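Local coordinates for cell division control protein Cdc48 (Mycobacterium smegmatis, PDB 5E7P) that binds ADP at two sites and, as a member of the AAA ATPase family, probably binds and hydrolyses ATP, at residues H507-T510 with F511-G515; V217-Q220 with R221-Q224; N597-S600 with G601-D604. All blocks are in the same frame, centred on the assembly; numbering follows the deposited sequence.

Contact 1: residues H507-T510 with F511-G515; sequences HPDT and FSRLG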
loop_
_atom_site.group_PDB
_atom_site.type_symbol
_atom_site.label_atom_id
_atom_site.label_comp_id
_atom_site.label_asym_id
_atom_site.label_seq_id
_atom_site.Cartn_x
_atom_site.Cartn_y
_atom_site.Cartn_z
ATOM N N HIS A 507 -8.031 -19.916 -12.165
ATOM C CA HIS A 507 -8.492 -20.824 -13.215
ATOM C C HIS A 507 -10.001 -21.052 -13.131
ATOM O O HIS A 507 -10.447 -22.138 -12.763
ATOM C CB HIS A 507 -7.764 -22.167 -13.122
ATOM C CG HIS A 507 -6.299 -22.044 -12.842
ATOM N ND1 HIS A 507 -5.429 -21.396 -13.695
ATOM C CD2 HIS A 507 -5.551 -22.483 -11.804
ATOM C CE1 HIS A 507 -4.208 -21.442 -13.191
ATOM N NE2 HIS A 507 -4.255 -22.096 -12.046
ATOM N N PRO A 508 -10.793 -20.031 -13.487
ATOM C CA PRO A 508 -12.247 -20.095 -13.323
ATOM C C PRO A 508 -12.907 -21.114 -14.249
ATOM O O PRO A 508 -13.759 -21.878 -13.795
ATOM C CB PRO A 508 -12.707 -18.683 -13.704
ATOM C CG PRO A 508 -11.473 -17.837 -13.682
ATOM C CD PRO A 508 -10.369 -18.754 -14.078
ATOM N N ASP A 509 -12.518 -21.121 -15.522
ATOM C CA ASP A 509 -13.184 -21.963 -16.514
ATOM C C ASP A 509 -12.890 -23.446 -16.341
ATOM O O ASP A 509 -13.784 -24.281 -16.491
ATOM C CB ASP A 509 -12.830 -21.534 -17.939
ATOM C CG ASP A 509 -13.531 -22.381 -18.990
ATOM O OD1 ASP A 509 -14.726 -22.130 -19.260
ATOM O OD2 ASP A 509 -12.890 -23.300 -19.545
ATOM N N THR A 510 -11.640 -23.774 -16.036
ATOM C CA THR A 510 -11.255 -25.170 -15.852
ATOM C C THR A 510 -12.000 -25.799 -14.677
ATOM O O THR A 510 -12.461 -26.935 -14.764
ATOM C CB THR A 510 -9.735 -25.326 -15.674
ATOM O OG1 THR A 510 -9.083 -25.003 -16.909
ATOM C CG2 THR A 510 -9.379 -26.755 -15.289
ATOM N N PHE A 511 -12.137 -25.047 -13.591
ATOM C CA PHE A 511 -12.873 -25.528 -12.429
ATOM C C PHE A 511 -14.351 -25.761 -12.742
ATOM O O PHE A 511 -14.938 -26.740 -12.287
ATOM C CB PHE A 511 -12.719 -24.560 -11.251
ATOM C CG PHE A 511 -11.515 -24.836 -10.395
ATOM C CD1 PHE A 511 -10.237 -24.765 -10.926
ATOM C CD2 PHE A 511 -11.662 -25.160 -9.057
ATOM C CE1 PHE A 511 -9.127 -25.019 -10.138
ATOM C CE2 PHE A 511 -10.559 -25.413 -8.263
ATOM C CZ PHE A 511 -9.290 -25.341 -8.802
ATOM N N SER A 512 -14.944 -24.869 -13.528
ATOM C CA SER A 512 -16.358 -24.990 -13.864
ATOM C C SER A 512 -16.628 -26.150 -14.821
ATOM O O SER A 512 -17.606 -26.883 -14.658
ATOM C CB SER A 512 -16.894 -23.683 -14.454
ATOM O OG SER A 512 -16.303 -23.411 -15.710
ATOM N N ARG A 513 -15.758 -26.321 -15.812
ATOM C CA ARG A 513 -15.946 -27.373 -16.807
ATOM C C ARG A 513 -15.569 -28.748 -16.258
ATOM O O ARG A 513 -15.926 -29.772 -16.839
ATOM C CB ARG A 513 -15.165 -27.067 -18.090
ATOM C CG ARG A 513 -13.659 -27.246 -17.976
ATOM C CD ARG A 513 -12.932 -26.686 -19.193
ATOM N NE ARG A 513 -13.371 -27.304 -20.443
ATOM C CZ ARG A 513 -14.189 -26.724 -21.316
ATOM N NH1 ARG A 513 -14.657 -25.506 -21.075
ATOM N NH2 ARG A 513 -14.538 -27.359 -22.428
ATOM N N LEU A 514 -14.850 -28.766 -15.139
ATOM C CA LEU A 514 -14.509 -30.021 -14.472
ATOM C C LEU A 514 -15.567 -30.398 -13.439
ATOM O O LEU A 514 -15.486 -31.454 -12.807
ATOM C CB LEU A 514 -13.132 -29.936 -13.804
ATOM C CG LEU A 514 -11.912 -30.018 -14.724
ATOM C CD1 LEU A 514 -10.631 -29.993 -13.915
ATOM C CD2 LEU A 514 -11.974 -31.260 -15.596
ATOM N N GLY A 515 -16.555 -29.526 -13.270
ATOM C CA GLY A 515 -17.625 -29.755 -12.318
ATOM C C GLY A 515 -17.187 -29.581 -10.877
ATOM O O GLY A 515 -17.834 -30.079 -9.958
#
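This is a local contact along the short surface helix 508-513, in which residues 507-510 meet 511-515, and a Schellman motif at Gly-515 closes it. The helix follows directly on helix 491-506: His-507, the first residue beyond helix 491-506, is also the N-cap of the second. Backbone bonds of the i to i+4 kind run along the helix. Ser-512 N donates to Pro-508 O at 3.2 Å, and Arg-513 N reaches Asp-509 O at 2.9 Å; the flanking bonds, Phe-511 N to His-507 O and Leu-514 N to Thr-510 O, are weak.

Asp-509 O is gripped twice, because Ser-512 OG also donates to it at 2.8 Å. With chi1 at 67°, that hydroxyl sits between its own backbone N and carbonyl carbon and turns back against the helix. It meets the oxygen well off the C=O direction, at 114°, while Arg-513 N comes in much closer to that direction.

One turn apart on the solvent side, Asp-509 and Arg-513 form a salt bridge. Arg-513 bends at chi3, and its NH1 meets the syn side of OD2, with carboxylate and guanidinium planes 35° apart. Thr-510 and Leu-514 run alongside each other in the same direction, their CG2 and CD1 methyls 3.7 Å apart.

Phe-511 turns to the rest of the domain, touching Trp-503 and Pro-504 of helix 491-506 as well as Arg-621. At the far end Gly-515 takes a positive phi, a conformation glycine adopts readily, and its N bonds back to Ser-512 O at 3.2 Å. Nearer the start, Phe-511 CD1 lies 3.2 Å from His-507 O, an oblique approach to the ring.

Contact 2: residues V217-Q220 with R221-Q224; sequences VSPQ and RSEQ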
loop_
_atom_site.group_PDB
_atom_site.type_symbol
_atom_site.label_atom_id
_atom_site.label_comp_id
_atom_site.label_asym_id
_atom_site.label_seq_id
_atom_site.Cartn_x
_atom_site.Cartn_y
_atom_site.Cartn_z
ATOM N N VAL A 217 -11.221 21.614 -16.252
ATOM C CA VAL A 217 -12.187 21.020 -17.163
ATOM C C VAL A 217 -11.488 20.409 -18.368
ATOM O O VAL A 217 -10.729 21.081 -19.065
ATOM C CB VAL A 217 -13.218 22.056 -17.652
ATOM C CG1 VAL A 217 -14.206 21.408 -18.603
ATOM C CG2 VAL A 217 -13.945 22.681 -16.474
ATOM N N SER A 218 -11.736 19.125 -18.601
ATOM C CA SER A 218 -11.257 18.466 -19.808
ATOM C C SER A 218 -12.443 18.205 -20.728
ATOM O O SER A 218 -13.323 17.410 -20.398
ATOM C CB SER A 218 -10.551 17.155 -19.468
ATOM O OG SER A 218 -11.442 16.247 -18.847
ATOM N N PRO A 219 -12.476 18.886 -21.884
ATOM C CA PRO A 219 -13.587 18.789 -22.839
ATOM C C PRO A 219 -13.785 17.372 -23.370
ATOM O O PRO A 219 -12.909 16.525 -23.209
ATOM C CB PRO A 219 -13.151 19.720 -23.979
ATOM C CG PRO A 219 -12.182 20.663 -23.352
ATOM C CD PRO A 219 -11.452 19.847 -22.329
ATOM N N GLN A 220 -14.933 17.128 -23.994
ATOM C CA GLN A 220 -15.230 15.829 -24.588
ATOM C C GLN A 220 -14.184 15.443 -25.626
ATOM O O GLN A 220 -13.712 16.291 -26.387
ATOM C CB GLN A 220 -16.613 15.844 -25.241
ATOM C CG GLN A 220 -17.767 16.019 -24.269
ATOM C CD GLN A 220 -19.107 16.125 -24.972
ATOM O OE1 GLN A 220 -19.244 16.840 -25.967
ATOM N NE2 GLN A 220 -20.100 15.403 -24.467
ATOM N N ARG A 221 -13.822 14.161 -25.639
ATOM C CA ARG A 221 -12.903 13.605 -26.630
ATOM C C ARG A 221 -11.539 14.294 -26.626
ATOM O O ARG A 221 -10.909 14.453 -27.671
ATOM C CB ARG A 221 -13.525 13.665 -28.031
ATOM C CG ARG A 221 -14.862 12.945 -28.152
ATOM C CD ARG A 221 -15.905 13.794 -28.876
ATOM N NE ARG A 221 -15.482 14.174 -30.221
ATOM C CZ ARG A 221 -15.023 15.379 -30.550
ATOM N NH1 ARG A 221 -14.928 16.331 -29.631
ATOM N NH2 ARG A 221 -14.661 15.633 -31.802
ATOM N N SER A 222 -11.085 14.700 -25.444
ATOM C CA SER A 222 -9.799 15.375 -25.316
ATOM C C SER A 222 -8.634 14.391 -25.364
ATOM O O SER A 222 -8.806 13.192 -25.135
ATOM C CB SER A 222 -9.748 16.190 -24.023
ATOM O OG SER A 222 -10.737 17.205 -24.022
ATOM N N GLU A 223 -7.447 14.910 -25.662
ATOM C CA GLU A 223 -6.238 14.097 -25.743
ATOM C C GLU A 223 -5.896 13.485 -24.389
ATOM O O GLU A 223 -5.772 14.192 -23.389
ATOM C CB GLU A 223 -5.063 14.936 -26.251
ATOM C CG GLU A 223 -5.216 15.453 -27.679
ATOM C CD GLU A 223 -6.118 16.677 -27.785
ATOM O OE1 GLU A 223 -6.815 17.003 -26.800
ATOM O OE2 GLU A 223 -6.124 17.314 -28.859
ATOM N N GLN A 224 -5.743 12.165 -24.365
ATOM C CA GLN A 224 -5.469 11.454 -23.124
ATOM C C GLN A 224 -4.091 10.803 -23.171
ATOM O O GLN A 224 -3.718 10.211 -24.183
ATOM C CB GLN A 224 -6.544 10.392 -22.876
ATOM C CG GLN A 224 -6.761 10.059 -21.410
ATOM C CD GLN A 224 -7.308 11.235 -20.628
ATOM O OE1 GLN A 224 -6.718 11.665 -19.635
ATOM N NE2 GLN A 224 -8.444 11.764 -21.072
#
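Ser-222 folds back on Pro-219 across a type II beta turn that runs from Pro-219 to Ser-222 and leads the chain out of strand 216-218, an outermost strand of the first ATPase domain's sheet. The tight part is the inside of this turn. Ser-222 OG lies anti to its own carbonyl carbon (chi1 -62°), which directs it at Pro-219 O; the modelled separation of 2.4 Å is very short, and its exact value is doubtful. The backbone closure from Ser-222 N to the same oxygen is weak, at 3.4 Å and 124°. Arg-221 holds the third position of the turn with positive phi, 59°, as a type II turn requires.

The outer, solvent-exposed side is looser. The Gln-220 chain runs out straight beyond CG and touches Arg-288, whereas Arg-221 bends at chi2 and chi3 and brings NH1 to 3.5 Å from Gln-220 O. On the strand side, Ser-218 keeps a backbone hydrogen bond with Val-289. The chemistry implies a turn whose one carbonyl, Pro-219 O, faces both the hydroxyl and the amide of Ser-222, the amide bond weak and the hydroxyl distance uncertain.

Contact 3: residues N597-S600 with G601-D604; sequences NFDS and GVTD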
loop_
_atom_site.group_PDB
_atom_site.type_symbol
_atom_site.label_atom_id
_atom_site.label_comp_id
_atom_site.label_asym_id
_atom_site.label_seq_id
_atom_site.Cartn_x
_atom_site.Cartn_y
_atom_site.Cartn_z
ATOM N N ASN A 597 -22.932 -9.997 23.052
ATOM C CA ASN A 597 -23.147 -8.562 22.905
ATOM C C ASN A 597 -24.596 -8.142 23.127
ATOM O O ASN A 597 -25.527 -8.894 22.836
ATOM C CB ASN A 597 -22.681 -8.082 21.529
ATOM C CG ASN A 597 -21.175 -8.096 21.384
ATOM O OD1 ASN A 597 -20.444 -7.964 22.363
ATOM N ND2 ASN A 597 -20.703 -8.246 20.154
ATOM N N PHE A 598 -24.770 -6.930 23.646
ATOM C CA PHE A 598 -26.087 -6.320 23.778
ATOM C C PHE A 598 -26.004 -4.845 23.403
ATOM O O PHE A 598 -25.649 -4.005 24.227
ATOM C CB PHE A 598 -26.619 -6.475 25.202
ATOM C CG PHE A 598 -26.771 -7.902 25.639
ATOM C CD1 PHE A 598 -27.920 -8.615 25.339
ATOM C CD2 PHE A 598 -25.764 -8.531 26.354
ATOM C CE1 PHE A 598 -28.062 -9.931 25.741
ATOM C CE2 PHE A 598 -25.900 -9.844 26.762
ATOM C CZ PHE A 598 -27.050 -10.546 26.454
ATOM N N ASP A 599 -26.329 -4.538 22.152
ATOM C CA ASP A 599 -26.241 -3.170 21.657
ATOM C C ASP A 599 -27.497 -2.761 20.896
ATOM O O ASP A 599 -27.409 -2.172 19.820
ATOM C CB ASP A 599 -25.006 -3.005 20.767
ATOM C CG ASP A 599 -24.841 -4.145 19.776
ATOM O OD1 ASP A 599 -25.806 -4.916 19.581
ATOM O OD2 ASP A 599 -23.745 -4.267 19.188
ATOM N N SER A 600 -28.658 -3.074 21.466
ATOM C CA SER A 600 -29.952 -2.778 20.847
ATOM C C SER A 600 -30.111 -3.432 19.475
ATOM O O SER A 600 -30.699 -2.852 18.560
ATOM C CB SER A 600 -30.192 -1.266 20.759
ATOM O OG SER A 600 -30.199 -0.674 22.045
ATOM N N GLY A 601 -29.576 -4.643 19.340
ATOM C CA GLY A 601 -29.751 -5.429 18.134
ATOM C C GLY A 601 -28.818 -5.063 16.995
ATOM O O GLY A 601 -29.017 -5.508 15.864
ATOM N N VAL A 602 -27.801 -4.256 17.284
ATOM C CA VAL A 602 -26.828 -3.870 16.264
ATOM C C VAL A 602 -26.021 -5.077 15.785
ATOM O O VAL A 602 -25.857 -5.285 14.580
ATOM C CB VAL A 602 -25.884 -2.748 16.759
ATOM C CG1 VAL A 602 -24.659 -2.633 15.860
ATOM C CG2 VAL A 602 -26.629 -1.422 16.828
ATOM N N THR A 603 -25.539 -5.877 16.731
ATOM C CA THR A 603 -24.784 -7.086 16.411
ATOM C C THR A 603 -25.635 -8.090 15.633
ATOM O O THR A 603 -25.166 -8.694 14.663
ATOM C CB THR A 603 -24.222 -7.752 17.687
ATOM O OG1 THR A 603 -23.246 -6.890 18.284
ATOM C CG2 THR A 603 -23.569 -9.085 17.361
ATOM N N ASP A 604 -26.886 -8.254 16.058
ATOM C CA ASP A 604 -27.815 -9.172 15.405
ATOM C C ASP A 604 -27.951 -8.871 13.918
ATOM O O ASP A 604 -27.791 -9.759 13.079
ATOM C CB ASP A 604 -29.195 -9.114 16.065
ATOM C CG ASP A 604 -29.202 -9.705 17.462
ATOM O OD1 ASP A 604 -28.343 -10.568 17.748
ATOM O OD2 ASP A 604 -30.071 -9.309 18.270
HETATM O O HOH W 1 -27.108 -7.945 19.421
HETATM O O HOH W 2 -28.594 -6.998 21.204
#
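Asp-599 OD2 receives the hydroxyl of Thr-603 at 2.8 Å, the shortest hydrogen bond between residues 597-600 and 601-604. The other carboxylate oxygen, OD1, accepts Thr-603 N at 3.0 Å along a nearly straight N-H...O line of 170°. Both oxygens are met on their syn sides, somewhat out of the carboxylate plane, so one threonine grips the group with two donors and restricts its rotation. With chi1 at 45°, Asp-599 CG lies between the backbone N and carbonyl carbon, and the carboxylate faces the helix start. The side chain crosses those of Thr-603 and Val-602 at about a right angle, and Val-602 CB packs 3.5 Å from the carboxylate carbon CG.

The backbone reverses in a type I' turn from Asp-599 to Val-602, with Ser-600 and Gly-601 both at positive phi. Its closing bond, Val-602 N to Asp-599 O, is weak at 3.3 Å. A water accepts from Gly-601 N and, weakly, from Asp-599 N; a second weakly links Asp-599 OD1 with Asp-604 N. Thr-603 is buried, its side chain touching Pro-592, as does that of Asn-597. A carboxylate holding a first-turn amide is characteristic of capping at a helix N-terminus, here that of helix 602-617 in the second AAA domain, although Gly-601 occupies the N-cap position itself.

All three contacts are local and lie at the surface, but they sit on separate elements, with centres 41 to 50 Å apart. Contact 2 belongs to the first ATPase domain, where the chain leaves strand 216-218, the side chain of Ser-218 about 12 Å from that of Ala-277 in an ADP site; contacts 1 and 3 lie away from the annotated sites. Contact 1 spans a whole short helix: backbone bonds, two of them weak, run along it with a salt bridge beside them. Contacts 2 and 3 are turns with weak backbone closure. In contact 3, which alone includes a buried residue, a carboxylate takes a hydroxyl and an amide; in contact 2 a serine hydroxyl meets a carbonyl at a distance too short to trust.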